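DsbA family protein (Salmonella typhimurium, PDB 7JVE) is a trimeric thioredoxin-like enzyme, encoded in a fimbrial operon, that acts as both a thiol oxidase and a disulfide isomerase. Local coordinates at residues 74-80 with 113-119; 89-94 with 121-127; 152-157 with 175-179. The contacts are given in a common frame with arbitrary orientation. Residues are numbered along the deposited sequence.

Contact 1 (74-80 with 113-119)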
loop_
_atom_site.group_PDB
_atom_site.type_symbol
_atom_site.label_atom_id
_atom_site.label_comp_id
_atom_site.label_asym_id
_atom_site.label_seq_id
_atom_site.Cartn_x
_atom_site.Cartn_y
_atom_site.Cartn_z
ATOM N N SER A 74 -27.213 -24.112 5.148
ATOM C CA SER A 74 -26.378 -23.428 4.164
ATOM C C SER A 74 -26.134 -24.336 2.968
ATOM O O SER A 74 -25.969 -25.548 3.130
ATOM C CB SER A 74 -25.042 -23.029 4.774
ATOM O OG SER A 74 -25.246 -22.139 5.860
ATOM N N PRO A 75 -26.125 -23.811 1.758
ATOM C CA PRO A 75 -25.813 -24.673 0.612
ATOM C C PRO A 75 -24.437 -25.295 0.800
ATOM O O PRO A 75 -23.500 -24.647 1.275
ATOM C CB PRO A 75 -25.851 -23.717 -0.592
ATOM C CG PRO A 75 -26.543 -22.481 -0.101
ATOM C CD PRO A 75 -26.346 -22.405 1.390
ATOM N N SER A 76 -24.314 -26.561 0.415
ATOM C CA SER A 76 -23.015 -27.223 0.443
ATOM C C SER A 76 -22.934 -28.242 -0.681
ATOM O O SER A 76 -23.937 -28.594 -1.302
ATOM C CB SER A 76 -22.751 -27.901 1.789
ATOM O OG SER A 76 -23.654 -28.970 2.007
ATOM N N VAL A 77 -21.704 -28.662 -0.971
ATOM C CA VAL A 77 -21.427 -29.842 -1.771
ATOM C C VAL A 77 -20.483 -30.716 -0.963
ATOM O O VAL A 77 -19.866 -30.268 0.002
ATOM C CB VAL A 77 -20.811 -29.509 -3.140
ATOM C CG1 VAL A 77 -21.806 -28.700 -3.999
ATOM C CG2 VAL A 77 -19.457 -28.778 -2.958
ATOM N N GLY A 78 -20.352 -31.972 -1.393
ATOM C CA GLY A 78 -19.635 -32.956 -0.626
ATOM C C GLY A 78 -20.557 -33.635 0.370
ATOM O O GLY A 78 -21.683 -33.187 0.612
ATOM N N PRO A 79 -20.097 -34.730 0.972
ATOM C CA PRO A 79 -20.985 -35.502 1.860
ATOM C C PRO A 79 -21.360 -34.712 3.109
ATOM O O PRO A 79 -20.546 -33.965 3.669
ATOM C CB PRO A 79 -20.166 -36.753 2.206
ATOM C CG PRO A 79 -18.766 -36.494 1.730
ATOM C CD PRO A 79 -18.765 -35.333 0.790
ATOM N N ASN A 80 -22.619 -34.875 3.533
ATOM C CA ASN A 80 -23.098 -34.134 4.698
ATOM C C ASN A 80 -22.342 -34.520 5.959
ATOM O O ASN A 80 -22.181 -33.686 6.856
ATOM C CB ASN A 80 -24.595 -34.358 4.922
ATOM C CG ASN A 80 -25.424 -33.955 3.729
ATOM O OD1 ASN A 80 -25.231 -32.881 3.130
ATOM N ND2 ASN A 80 -26.378 -34.810 3.379
ATOM N N ASP A 113 -14.604 -36.002 -0.981
ATOM C CA ASP A 113 -14.921 -36.533 0.335
ATOM C C ASP A 113 -15.129 -35.450 1.385
ATOM O O ASP A 113 -15.456 -35.779 2.530
ATOM C CB ASP A 113 -13.782 -37.446 0.775
ATOM C CG ASP A 113 -12.448 -36.686 0.901
ATOM O OD1 ASP A 113 -11.757 -36.880 1.931
ATOM O OD2 ASP A 113 -12.111 -35.875 -0.001
ATOM N N THR A 114 -14.925 -34.178 1.032
ATOM C CA THR A 114 -14.935 -33.073 1.975
ATOM C C THR A 114 -16.151 -32.198 1.709
ATOM O O THR A 114 -16.590 -32.045 0.569
ATOM C CB THR A 114 -13.629 -32.266 1.863
ATOM O OG1 THR A 114 -12.527 -33.050 2.338
ATOM C CG2 THR A 114 -13.687 -30.959 2.644
ATOM N N ARG A 115 -16.717 -31.647 2.773
ATOM C CA ARG A 115 -17.910 -30.826 2.664
ATOM C C ARG A 115 -17.525 -29.357 2.492
ATOM O O ARG A 115 -16.749 -28.816 3.291
ATOM C CB ARG A 115 -18.796 -31.009 3.903
ATOM C CG ARG A 115 -20.156 -30.356 3.807
ATOM C CD ARG A 115 -20.963 -30.528 5.084
ATOM N NE ARG A 115 -22.194 -29.751 5.031
ATOM C CZ ARG A 115 -22.729 -29.128 6.075
ATOM N NH1 ARG A 115 -22.131 -29.192 7.260
ATOM N NH2 ARG A 115 -23.844 -28.415 5.932
ATOM N N PHE A 116 -18.067 -28.717 1.455
ATOM C CA PHE A 116 -17.826 -27.301 1.200
ATOM C C PHE A 116 -19.129 -26.539 1.421
ATOM O O PHE A 116 -20.141 -26.818 0.767
ATOM C CB PHE A 116 -17.274 -27.078 -0.207
ATOM C CG PHE A 116 -15.880 -27.621 -0.408
ATOM C CD1 PHE A 116 -15.673 -28.985 -0.615
ATOM C CD2 PHE A 116 -14.769 -26.770 -0.388
ATOM C CE1 PHE A 116 -14.383 -29.497 -0.809
ATOM C CE2 PHE A 116 -13.486 -27.268 -0.588
ATOM C CZ PHE A 116 -13.285 -28.634 -0.792
ATOM N N ILE A 117 -19.103 -25.611 2.376
ATOM C CA ILE A 117 -20.273 -24.880 2.828
ATOM C C ILE A 117 -20.136 -23.437 2.369
ATOM O O ILE A 117 -19.066 -22.835 2.500
ATOM C CB ILE A 117 -20.411 -24.978 4.361
ATOM C CG1 ILE A 117 -20.381 -26.454 4.794
ATOM C CG2 ILE A 117 -21.668 -24.275 4.829
ATOM C CD1 ILE A 117 -20.612 -26.686 6.286
ATOM N N PHE A 118 -21.217 -22.881 1.840
ATOM C CA PHE A 118 -21.215 -21.563 1.211
ATOM C C PHE A 118 -21.949 -20.559 2.096
ATOM O O PHE A 118 -23.155 -20.698 2.337
ATOM C CB PHE A 118 -21.867 -21.643 -0.173
ATOM C CG PHE A 118 -21.061 -22.451 -1.175
ATOM C CD1 PHE A 118 -21.127 -23.835 -1.181
ATOM C CD2 PHE A 118 -20.222 -21.816 -2.096
ATOM C CE1 PHE A 118 -20.376 -24.590 -2.101
ATOM C CE2 PHE A 118 -19.472 -22.551 -3.020
ATOM C CZ PHE A 118 -19.542 -23.943 -3.016
ATOM N N LYS A 119 -21.238 -19.551 2.573
ATOM C CA LYS A 119 -21.840 -18.514 3.419
ATOM C C LYS A 119 -21.829 -17.188 2.656
ATOM O O LYS A 119 -20.866 -16.429 2.729
ATOM C CB LYS A 119 -21.084 -18.377 4.756
ATOM C CG LYS A 119 -20.970 -19.660 5.528
ATOM C CD LYS A 119 -22.334 -20.065 6.087
ATOM C CE LYS A 119 -22.186 -20.986 7.276
ATOM N NZ LYS A 119 -23.497 -21.319 7.889
HETATM O O HOH W 1 -25.482 -28.147 3.768
#

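Contact 2 (89-94 with 121-127). With EDO (1,2-ethanediol), chain H.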
loop_
_atom_site.group_PDB
_atom_site.type_symbol
_atom_site.label_atom_id
_atom_site.label_comp_id
_atom_site.label_asym_id
_atom_site.label_seq_id
_atom_site.Cartn_x
_atom_site.Cartn_y
_atom_site.Cartn_z
ATOM N N PHE A 89 -16.915 -17.802 3.499
ATOM C CA PHE A 89 -17.569 -16.503 3.537
ATOM C C PHE A 89 -17.128 -15.689 2.321
ATOM O O PHE A 89 -15.934 -15.422 2.137
ATOM C CB PHE A 89 -17.221 -15.781 4.835
ATOM C CG PHE A 89 -17.782 -16.450 6.058
ATOM C CD1 PHE A 89 -17.200 -17.608 6.559
ATOM C CD2 PHE A 89 -18.935 -15.942 6.677
ATOM C CE1 PHE A 89 -17.715 -18.226 7.698
ATOM C CE2 PHE A 89 -19.465 -16.547 7.805
ATOM C CZ PHE A 89 -18.857 -17.700 8.331
ATOM N N PHE A 90 -18.090 -15.301 1.492
ATOM C CA PHE A 90 -17.788 -14.622 0.250
ATOM C C PHE A 90 -18.958 -13.716 -0.109
ATOM O O PHE A 90 -20.101 -13.933 0.315
ATOM C CB PHE A 90 -17.532 -15.615 -0.890
ATOM C CG PHE A 90 -18.749 -16.399 -1.255
ATOM C CD1 PHE A 90 -19.103 -17.527 -0.534
ATOM C CD2 PHE A 90 -19.593 -15.961 -2.268
ATOM C CE1 PHE A 90 -20.254 -18.220 -0.847
ATOM C CE2 PHE A 90 -20.729 -16.659 -2.589
ATOM C CZ PHE A 90 -21.062 -17.787 -1.883
ATOM N N ASP A 91 -18.633 -12.681 -0.880
ATOM C CA ASP A 91 -19.579 -11.756 -1.488
ATOM C C ASP A 91 -19.408 -11.897 -2.999
ATOM O O ASP A 91 -18.272 -11.926 -3.491
ATOM C CB ASP A 91 -19.280 -10.327 -0.993
ATOM C CG ASP A 91 -20.221 -9.257 -1.553
ATOM O OD1 ASP A 91 -20.848 -9.440 -2.628
ATOM O OD2 ASP A 91 -20.294 -8.185 -0.893
ATOM N N TYR A 92 -20.516 -12.028 -3.735
ATOM C CA TYR A 92 -20.371 -12.162 -5.179
ATOM C C TYR A 92 -19.695 -10.944 -5.816
ATOM O O TYR A 92 -19.102 -11.075 -6.893
ATOM C CB TYR A 92 -21.720 -12.413 -5.850
ATOM C CG TYR A 92 -22.220 -13.829 -5.687
ATOM C CD1 TYR A 92 -21.587 -14.897 -6.338
ATOM C CD2 TYR A 92 -23.314 -14.110 -4.881
ATOM C CE1 TYR A 92 -22.037 -16.195 -6.194
ATOM C CE2 TYR A 92 -23.780 -15.417 -4.725
ATOM C CZ TYR A 92 -23.136 -16.454 -5.380
ATOM O OH TYR A 92 -23.601 -17.748 -5.237
ATOM N N GLN A 93 -19.752 -9.771 -5.188
ATOM C CA GLN A 93 -19.114 -8.587 -5.749
ATOM C C GLN A 93 -17.716 -8.344 -5.200
ATOM O O GLN A 93 -17.085 -7.346 -5.548
ATOM C CB GLN A 93 -19.993 -7.365 -5.523
ATOM C CG GLN A 93 -21.239 -7.437 -6.349
ATOM C CD GLN A 93 -21.935 -6.118 -6.435
ATOM O OE1 GLN A 93 -21.619 -5.298 -7.309
ATOM N NE2 GLN A 93 -22.901 -5.890 -5.536
ATOM N N CYS A 94 -17.213 -9.235 -4.370
ATOM C CA CYS A 94 -15.806 -9.206 -3.992
ATOM C C CYS A 94 -14.944 -9.613 -5.184
ATOM O O CYS A 94 -15.005 -10.763 -5.635
ATOM C CB CYS A 94 -15.587 -10.141 -2.813
ATOM S SG CYS A 94 -13.909 -10.230 -2.345
ATOM N N PHE A 121 -22.606 -13.398 2.046
ATOM C CA PHE A 121 -22.799 -12.233 2.897
ATOM C C PHE A 121 -22.370 -10.977 2.144
ATOM O O PHE A 121 -21.662 -11.061 1.132
ATOM C CB PHE A 121 -22.034 -12.379 4.232
ATOM C CG PHE A 121 -20.545 -12.042 4.152
ATOM C CD1 PHE A 121 -19.692 -12.775 3.344
ATOM C CD2 PHE A 121 -20.001 -11.024 4.930
ATOM C CE1 PHE A 121 -18.309 -12.482 3.278
ATOM C CE2 PHE A 121 -18.628 -10.725 4.875
ATOM C CZ PHE A 121 -17.780 -11.457 4.037
ATOM N N PRO A 122 -22.790 -9.783 2.611
ATOM C CA PRO A 122 -22.449 -8.534 1.915
ATOM C C PRO A 122 -21.336 -7.758 2.602
ATOM O O PRO A 122 -21.468 -7.431 3.787
ATOM C CB PRO A 122 -23.759 -7.746 1.985
ATOM C CG PRO A 122 -24.460 -8.302 3.234
ATOM C CD PRO A 122 -23.729 -9.531 3.711
ATOM N N ILE A 123 -20.265 -7.421 1.873
ATOM C CA ILE A 123 -19.145 -6.707 2.486
ATOM C C ILE A 123 -19.567 -5.306 2.910
ATOM O O ILE A 123 -19.158 -4.818 3.966
ATOM C CB ILE A 123 -17.948 -6.663 1.521
ATOM C CG1 ILE A 123 -17.363 -8.054 1.341
ATOM C CG2 ILE A 123 -16.879 -5.672 2.012
ATOM C CD1 ILE A 123 -16.211 -8.070 0.376
ATOM N N PHE A 124 -20.390 -4.641 2.110
ATOM C CA PHE A 124 -20.833 -3.289 2.417
ATOM C C PHE A 124 -22.358 -3.217 2.471
ATOM O O PHE A 124 -23.079 -4.021 1.863
ATOM C CB PHE A 124 -20.321 -2.261 1.390
ATOM C CG PHE A 124 -18.824 -2.119 1.352
ATOM C CD1 PHE A 124 -18.134 -1.524 2.410
ATOM C CD2 PHE A 124 -18.107 -2.554 0.248
ATOM C CE1 PHE A 124 -16.762 -1.379 2.367
ATOM C CE2 PHE A 124 -16.735 -2.411 0.197
ATOM C CZ PHE A 124 -16.060 -1.822 1.258
ATOM N N SER A 125 -22.828 -2.211 3.205
ATOM C CA SER A 125 -24.258 -1.965 3.351
ATOM C C SER A 125 -24.967 -1.843 1.998
ATOM O O SER A 125 -26.052 -2.407 1.803
ATOM C CB SER A 125 -24.452 -0.697 4.189
ATOM O OG SER A 125 -25.744 -0.170 3.980
ATOM N N SER A 126 -24.369 -1.117 1.044
ATOM C CA SER A 126 -25.009 -0.937 -0.258
ATOM C C SER A 126 -25.124 -2.243 -1.036
ATOM O O SER A 126 -25.861 -2.299 -2.034
ATOM C CB SER A 126 -24.243 0.088 -1.109
ATOM O OG SER A 126 -22.914 -0.354 -1.328
ATOM N N ARG A 127 -24.423 -3.297 -0.618
ATOM C CA ARG A 127 -24.557 -4.546 -1.350
ATOM C C ARG A 127 -25.743 -5.392 -0.902
ATOM O O ARG A 127 -26.075 -6.363 -1.588
ATOM C CB ARG A 127 -23.261 -5.349 -1.259
ATOM C CG ARG A 127 -22.107 -4.559 -1.853
ATOM C CD ARG A 127 -20.898 -5.393 -2.068
ATOM N NE ARG A 127 -19.829 -4.581 -2.623
ATOM C CZ ARG A 127 -18.582 -4.996 -2.721
ATOM N NH1 ARG A 127 -18.267 -6.217 -2.307
ATOM N NH2 ARG A 127 -17.659 -4.192 -3.215
HETATM C C1 EDO H . -27.888 -2.251 6.092
HETATM O O1 EDO H . -26.467 -2.314 6.066
HETATM C C2 EDO H . -28.380 -2.142 4.650
HETATM O O2 EDO H . -29.820 -2.164 4.633
HETATM O O HOH W 2 -22.949 -11.677 -1.611
#

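Contact 3 (152-157 with 175-179)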
loop_
_atom_site.group_PDB
_atom_site.type_symbol
_atom_site.label_atom_id
_atom_site.label_comp_id
_atom_site.label_asym_id
_atom_site.label_seq_id
_atom_site.Cartn_x
_atom_site.Cartn_y
_atom_site.Cartn_z
ATOM N N ASP A 152 -23.054 -24.636 -10.035
ATOM C CA ASP A 152 -23.114 -24.047 -11.381
ATOM C C ASP A 152 -23.641 -22.624 -11.341
ATOM O O ASP A 152 -23.114 -21.735 -12.018
ATOM C CB ASP A 152 -23.995 -24.842 -12.362
ATOM C CG ASP A 152 -23.509 -26.241 -12.589
ATOM O OD1 ASP A 152 -24.355 -27.155 -12.708
ATOM O OD2 ASP A 152 -22.274 -26.438 -12.615
ATOM N N TRP A 153 -24.720 -22.404 -10.594
ATOM C CA TRP A 153 -25.269 -21.058 -10.489
ATOM C C TRP A 153 -24.242 -20.106 -9.880
ATOM O O TRP A 153 -24.020 -18.995 -10.375
ATOM C CB TRP A 153 -26.553 -21.094 -9.657
ATOM C CG TRP A 153 -26.831 -19.821 -8.966
ATOM C CD1 TRP A 153 -26.584 -19.529 -7.652
ATOM C CD2 TRP A 153 -27.388 -18.634 -9.547
ATOM N NE1 TRP A 153 -26.973 -18.236 -7.376
ATOM C CE2 TRP A 153 -27.469 -17.663 -8.517
ATOM C CE3 TRP A 153 -27.842 -18.300 -10.834
ATOM C CZ2 TRP A 153 -27.986 -16.372 -8.732
ATOM C CZ3 TRP A 153 -28.355 -17.016 -11.048
ATOM C CH2 TRP A 153 -28.421 -16.068 -9.998
ATOM N N HIS A 154 -23.614 -20.538 -8.794
ATOM C CA HIS A 154 -22.618 -19.735 -8.102
ATOM C C HIS A 154 -21.486 -19.333 -9.042
ATOM O O HIS A 154 -21.143 -18.150 -9.154
ATOM C CB HIS A 154 -22.132 -20.551 -6.900
ATOM C CG HIS A 154 -20.861 -20.074 -6.272
ATOM N ND1 HIS A 154 -20.843 -19.322 -5.120
ATOM C CD2 HIS A 154 -19.566 -20.304 -6.592
ATOM C CE1 HIS A 154 -19.595 -19.080 -4.774
ATOM N NE2 HIS A 154 -18.798 -19.666 -5.650
ATOM N N ASN A 155 -20.901 -20.303 -9.746
ATOM C CA ASN A 155 -19.836 -19.979 -10.687
ATOM C C ASN A 155 -20.341 -19.092 -11.817
ATOM O O ASN A 155 -19.617 -18.205 -12.293
ATOM C CB ASN A 155 -19.234 -21.254 -11.254
ATOM C CG ASN A 155 -18.478 -22.044 -10.212
ATOM O OD1 ASN A 155 -17.875 -21.464 -9.320
ATOM N ND2 ASN A 155 -18.513 -23.371 -10.315
ATOM N N ALA A 156 -21.576 -19.319 -12.275
ATOM C CA ALA A 156 -22.083 -18.524 -13.383
ATOM C C ALA A 156 -22.247 -17.065 -12.977
ATOM O O ALA A 156 -22.010 -16.165 -13.789
ATOM C CB ALA A 156 -23.412 -19.097 -13.882
ATOM N N LEU A 157 -22.625 -16.819 -11.724
ATOM C CA LEU A 157 -22.803 -15.453 -11.265
ATOM C C LEU A 157 -21.472 -14.708 -11.237
ATOM O O LEU A 157 -21.353 -13.619 -11.808
ATOM C CB LEU A 157 -23.492 -15.463 -9.905
ATOM C CG LEU A 157 -24.018 -14.111 -9.424
ATOM C CD1 LEU A 157 -24.822 -13.422 -10.515
ATOM C CD2 LEU A 157 -24.842 -14.275 -8.140
ATOM N N LEU A 175 -29.550 -13.533 -15.293
ATOM C CA LEU A 175 -28.995 -14.876 -15.206
ATOM C C LEU A 175 -30.003 -15.839 -14.583
ATOM O O LEU A 175 -30.162 -16.971 -15.061
ATOM C CB LEU A 175 -27.685 -14.862 -14.413
ATOM C CG LEU A 175 -26.922 -16.193 -14.301
ATOM C CD1 LEU A 175 -26.457 -16.735 -15.664
ATOM C CD2 LEU A 175 -25.729 -16.100 -13.340
ATOM N N ALA A 176 -30.726 -15.394 -13.541
ATOM C CA ALA A 176 -31.548 -16.328 -12.771
ATOM C C ALA A 176 -32.692 -16.915 -13.592
ATOM O O ALA A 176 -33.151 -18.022 -13.300
ATOM C CB ALA A 176 -32.098 -15.654 -11.516
ATOM N N GLN A 177 -33.178 -16.201 -14.612
ATOM C CA GLN A 177 -34.262 -16.767 -15.412
ATOM C C GLN A 177 -33.884 -18.105 -16.040
ATOM O O GLN A 177 -34.777 -18.883 -16.380
ATOM C CB GLN A 177 -34.706 -15.781 -16.496
ATOM C CG GLN A 177 -33.649 -15.516 -17.551
ATOM C CD GLN A 177 -34.008 -14.327 -18.436
ATOM O OE1 GLN A 177 -35.178 -14.008 -18.613
ATOM N NE2 GLN A 177 -32.996 -13.672 -18.999
ATOM N N HIS A 178 -32.592 -18.407 -16.173
ATOM C CA HIS A 178 -32.148 -19.685 -16.720
ATOM C C HIS A 178 -32.029 -20.791 -15.673
ATOM O O HIS A 178 -31.834 -21.950 -16.044
ATOM C CB HIS A 178 -30.802 -19.503 -17.439
ATOM C CG HIS A 178 -30.855 -18.469 -18.518
ATOM N ND1 HIS A 178 -31.631 -18.619 -19.651
ATOM C CD2 HIS A 178 -30.288 -17.241 -18.611
ATOM C CE1 HIS A 178 -31.516 -17.542 -20.410
ATOM N NE2 HIS A 178 -30.708 -16.690 -19.800
ATOM N N TYR A 179 -32.134 -20.471 -14.383
ATOM C CA TYR A 179 -32.001 -21.480 -13.347
ATOM C C TYR A 179 -33.282 -21.733 -12.578
ATOM O O TYR A 179 -33.374 -22.756 -11.891
ATOM C CB TYR A 179 -30.905 -21.086 -12.345
ATOM C CG TYR A 179 -29.528 -21.152 -12.947
ATOM C CD1 TYR A 179 -29.084 -20.166 -13.824
ATOM C CD2 TYR A 179 -28.677 -22.209 -12.660
ATOM C CE1 TYR A 179 -27.839 -20.229 -14.376
ATOM C CE2 TYR A 179 -27.432 -22.273 -13.212
ATOM C CZ TYR A 179 -27.018 -21.279 -14.064
ATOM O OH TYR A 179 -25.771 -21.353 -14.620
#

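Contact 1 (74-80 with 113-119)
Three backbone hydrogen bonds zip residues 75-77 antiparallel onto 115-119. Val77 and Phe116 form a hydrogen-bonded pair, Val77 N to Phe116 O at 3.0 Å and Phe116 N to Val77 O at 2.8 Å, and Phe118 N reaches Pro75 O at 2.9 Å. CA-H...O contacts run alongside, among them Gly78 CA to Thr114 O (3.4 Å). A side chain on Gly78 would collide with that carbonyl, and its backbone angles would also press a CB against the carbonyl O of Val77. Strand 76-77 is thereby an outermost strand, within this chain, of the mixed thioredoxin-fold sheet, next to 115-120, whose other side pairs with 84-90. Among apolar contacts, Val77 CG2 lies 3.9 Å from Phe116 CB, on the face covered by Ile108 of helix 95-110. On the opposite face, polar groups tie down the rest: Lys119 NZ donates to Ser74 OG (2.8 Å), while one water joins Ser74 O, Ser76 OG and Arg115 NH2, each at 2.7 Å. Arg115 NH1 binds Gln224 and the Leu70 carbonyl.

Contact 2 (89-94 with 121-127)
A single buried carboxylate, that of Asp91, organises the two loops that meet here. Its OD2 accepts from Ile123 N (2.9 Å) and forms a salt bridge with Arg127 NH1 (3.2 Å), so it holds both Ile123 and Arg127, at either end of the bend between them. Its OD1 turns back to Gln93 N (2.8 Å), an Asx turn within a type I beta turn that runs from Asp91 to Cys94 and is closed by Cys94 N to Asp91 O at 3.0 Å. The turn delivers Cys94 to the N-cap position of helix 95-110, where it forms a disulfide with Cys97. This is the CxxC arrangement of thioredoxin-like oxidoreductases. Through these bonds Asp91 ties the turn leading to Cys94 to the 121-127 loop. Arg127 is shared: its NH2 pairs with Glu164, and Gln93 CB lies over one face of the guanidinium.

Where the strands give way to loops, Phe121 N donates to Phe90 O (3.1 Å). The Phe121 ring then packs along residues 89-91, with CE1 3.8 Å from Phe89 CB. Close to the disulfide, Ile123 CD1 touches Cys94 CB at 3.9 Å. A water accepts from Tyr92 N (3.2 Å) and lies 3.1 Å from Phe121 O.

The contact lies at the ends of the neighbouring parallel strands 84-90 and 115-120. Helix 199-210 meets Phe89, Phe121 and Pro122, helix 128-145 begins straight after Arg127, and helix 147-159 packs against Phe90 and Tyr92.

Contact 3 (152-157 with 175-179)
This is an apolar helix-to-helix-end contact in the helical region inserted into the thioredoxin fold, a hallmark of DsbA-like proteins. It joins the middle of helix 147-159 to the C-terminal end of helix 169-176 and the turn that follows. The interface is built by two aromatic residues and a leucine, with Ala156 and Ala176 filling in beside them.

Trp153 and Tyr179 form a T-shaped pair. The edge of the indole six-membered ring points to the tyrosine face, with centroids 5.4 Å apart and planes at 71°. Trp153 CB adds an off-centre CH-pi contact, 4.2 Å from the Tyr179 ring centroid. The tyrosine is brought into place by the turn at the helix end, where Tyr179 N bonds to Ala176 O at 2.9 Å.

One turn back, Leu175 inserts CD2 between the indole and the next turn of the facing helix. That methyl lies 3.6 Å from Trp153 CZ3, 3.8 Å from Ala156 CB and 4.0 Å from Leu157 CD1. Ala176 CB sits 4.0 Å from Trp153 CH2. Val137 of helix 128-145 packs on both Trp153 and Ala176, and Val141 of the same helix touches Tyr179, so three helices meet here. A bound magnesium ion lies about 4 Å from the Tyr179 side chain. Tyr179 OH rests 3.3 Å from Ala156 CB.

Overall arrangement
Along the chain, contacts 1 and 2 interlock, their segments alternating, while contact 3 follows both. Contact 1 adds the edge strand to the sheet; contact 2, its centre 20 Å from that of contact 1, shares strand 115-120 with it, and Lys119 O to Phe90 N (3.2 Å) is a probable hydrogen bond between them. Contact 3, in the helical region, is centred 18 Å from contact 1 and 17 Å from contact 2. His154 of helix 147-159 links all three: its CE1 lies 3.9 Å from Phe118 CD2 and 3.5 Å from Phe90 CE2, and its ND1 makes a probable hydrogen bond with Tyr92 OH (3.2 Å). The redox-active turn of contact 2 thus adjoins both the sheet and the helical insertion.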